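Local coordinates for endoglucanase, glycoside hydrolase family 5 protein (Cytophaga hutchinsonii, PDB 5IHS) that probably hydrolyses internal beta-1,4-glucosidic bonds of cellulose as an endoglucanase with a TIM-barrel fold, at residues V83-M88 with Y119-Y124. Residues are numbered along the deposited sequence; the frame is centred on the assembly and turned at random.
Sequences VVRAAM and YVIIDY
Residues 83-88 and 119-124 are adjacent parallel strands of a TIM barrel, joined by helix 99-116 in a beta-alpha-beta crossover. Five backbone hydrogen bonds pair them. Ala86 N to Ile121 O is the straightest, at 168°, and runs nearly along the C=O axis. Val84 N instead meets Tyr119 O from above the carbonyl plane.

Val83, Arg85, Ile121 and Asp123 point into the barrel. Val83 CG2 rests on Ile121 CG1 at 3.9 Å. Arg85 is extended from CG to NE, with CG anti to the backbone N (chi1 174°). Its CB and CG pass Ile121 CB, and the extended chain carries the guanidinium to the Asp123 carboxylate, which stacks over one face, the planes 10° apart. Asp123 OD2 lies over the guanidinium centre, 3.1 Å from Arg85 CZ. This salt bridge acts through charge alone, since no N-H points at the oxygen. NE pairs with Glu156, NH1 with Glu248 and Ser56, and NH2 makes a weak bond to Asn159. Asp123 OD2 is also hydrogen-bonded to His125. The buried cation would probably favour the charged form of these acids. Glu248, on the seventh barrel strand, is probably the catalytic nucleophile, as in other family 5 enzymes. A leucine in place of Arg85 would remove the guanidinium and would probably leave Asp123, Glu156 and Glu248 without their shared counter-charge.

On the helix-facing side, Val84 and Val120 lie side by side, CG1 of the former 4.1 Å from CG2 of the latter. Met88 bends at its last torsion, placing its CE obliquely against the Tyr124 ring, 3.7 Å from CD1.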
loop_
_atom_site.group_PDB
_atom_site.type_symbol
_atom_site.label_atom_id
_atom_site.label_comp_id
_atom_site.label_asym_id
_atom_site.label_seq_id
_atom_site.Cartn_x
_atom_site.Cartn_y
_atom_site.Cartn_z
ATOM N N VAL A 83 1.346 -1.351 9.109
ATOM C CA VAL A 83 2.032 -1.156 7.841
ATOM C C VAL A 83 1.929 0.330 7.501
ATOM O O VAL A 83 0.942 0.999 7.836
ATOM C CB VAL A 83 1.425 -2.066 6.735
ATOM C CG1 VAL A 83 -0.066 -1.760 6.495
ATOM C CG2 VAL A 83 2.214 -1.980 5.436
ATOM N N VAL A 84 2.949 0.835 6.804
ATOM C CA VAL A 84 2.956 2.178 6.229
ATOM C C VAL A 84 3.409 2.049 4.782
ATOM O O VAL A 84 4.260 1.212 4.460
ATOM C CB VAL A 84 3.865 3.145 7.037
ATOM C CG1 VAL A 84 5.313 2.662 7.099
ATOM C CG2 VAL A 84 3.806 4.564 6.486
ATOM N N ARG A 85 2.853 2.888 3.909
ATOM C CA ARG A 85 3.155 2.864 2.476
ATOM C C ARG A 85 3.861 4.144 2.057
ATOM O O ARG A 85 3.362 5.249 2.292
ATOM C CB ARG A 85 1.871 2.653 1.680
ATOM C CG ARG A 85 1.973 2.742 0.161
ATOM C CD ARG A 85 0.637 2.370 -0.406
ATOM N NE ARG A 85 0.490 2.266 -1.854
ATOM C CZ ARG A 85 -0.220 3.089 -2.629
ATOM N NH1 ARG A 85 -0.695 4.252 -2.191
ATOM N NH2 ARG A 85 -0.441 2.730 -3.884
ATOM N N ALA A 86 5.029 3.982 1.436
ATOM C CA ALA A 86 5.827 5.079 0.895
ATOM C C ALA A 86 5.496 5.189 -0.591
ATOM O O ALA A 86 5.873 4.316 -1.375
ATOM C CB ALA A 86 7.313 4.803 1.111
ATOM N N ALA A 87 4.779 6.254 -0.967
ATOM C CA ALA A 87 4.249 6.442 -2.322
ATOM C C ALA A 87 5.229 7.305 -3.111
ATOM O O ALA A 87 5.082 8.528 -3.199
ATOM C CB ALA A 87 2.859 7.070 -2.262
ATOM N N MET A 88 6.226 6.660 -3.712
ATOM C CA MET A 88 7.281 7.382 -4.410
ATOM C C MET A 88 6.785 7.819 -5.786
ATOM O O MET A 88 6.566 6.993 -6.678
ATOM C CB MET A 88 8.523 6.513 -4.562
ATOM C CG MET A 88 9.700 7.339 -5.055
ATOM S SD MET A 88 11.206 6.437 -5.426
ATOM C CE MET A 88 10.657 5.466 -6.826
ATOM N N TYR A 119 5.565 -3.224 9.162
ATOM C CA TYR A 119 5.782 -3.513 7.751
ATOM C C TYR A 119 5.756 -2.215 6.942
ATOM O O TYR A 119 5.198 -1.197 7.371
ATOM C CB TYR A 119 4.752 -4.534 7.240
ATOM C CG TYR A 119 4.915 -5.891 7.914
ATOM C CD1 TYR A 119 5.841 -6.812 7.435
ATOM C CD2 TYR A 119 4.184 -6.231 9.044
ATOM C CE1 TYR A 119 6.030 -8.029 8.064
ATOM C CE2 TYR A 119 4.359 -7.444 9.676
ATOM C CZ TYR A 119 5.283 -8.336 9.197
ATOM O OH TYR A 119 5.443 -9.528 9.884
ATOM N N VAL A 120 6.365 -2.254 5.756
ATOM C CA VAL A 120 6.462 -1.069 4.912
ATOM C C VAL A 120 6.317 -1.478 3.455
ATOM O O VAL A 120 6.964 -2.436 3.006
ATOM C CB VAL A 120 7.765 -0.275 5.160
ATOM C CG1 VAL A 120 9.002 -1.131 4.960
ATOM C CG2 VAL A 120 7.814 0.975 4.281
ATOM N N ILE A 121 5.471 -0.749 2.727
ATOM C CA ILE A 121 5.285 -0.937 1.294
ATOM C C ILE A 121 6.112 0.103 0.553
ATOM O O ILE A 121 5.941 1.307 0.767
ATOM C CB ILE A 121 3.809 -0.809 0.902
ATOM C CG1 ILE A 121 2.947 -1.849 1.617
ATOM C CG2 ILE A 121 3.656 -0.937 -0.609
ATOM C CD1 ILE A 121 1.470 -1.548 1.560
ATOM N N ILE A 122 6.982 -0.379 -0.334
ATOM C CA ILE A 122 7.748 0.466 -1.239
ATOM C C ILE A 122 6.930 0.554 -2.525
ATOM O O ILE A 122 6.915 -0.392 -3.311
ATOM C CB ILE A 122 9.144 -0.107 -1.500
ATOM C CG1 ILE A 122 9.954 -0.196 -0.203
ATOM C CG2 ILE A 122 9.882 0.726 -2.554
ATOM C CD1 ILE A 122 11.259 -0.931 -0.354
ATOM N N ASP A 123 6.230 1.683 -2.727
ATOM C CA ASP A 123 5.285 1.874 -3.829
ATOM C C ASP A 123 5.884 2.746 -4.930
ATOM O O ASP A 123 6.186 3.931 -4.721
ATOM C CB ASP A 123 3.998 2.480 -3.265
ATOM C CG ASP A 123 3.108 3.170 -4.294
ATOM O OD1 ASP A 123 3.027 2.739 -5.461
ATOM O OD2 ASP A 123 2.446 4.171 -3.855
ATOM N N TYR A 124 6.049 2.146 -6.109
ATOM C CA TYR A 124 6.444 2.843 -7.332
ATOM C C TYR A 124 5.180 3.509 -7.860
ATOM O O TYR A 124 4.360 2.890 -8.544
ATOM C CB TYR A 124 7.033 1.834 -8.308
ATOM C CG TYR A 124 7.900 2.407 -9.401
ATOM C CD1 TYR A 124 9.173 2.902 -9.111
ATOM C CD2 TYR A 124 7.479 2.443 -10.718
ATOM C CE1 TYR A 124 9.987 3.417 -10.100
ATOM C CE2 TYR A 124 8.298 2.956 -11.718
ATOM C CZ TYR A 124 9.548 3.445 -11.397
ATOM O OH TYR A 124 10.388 3.963 -12.357
#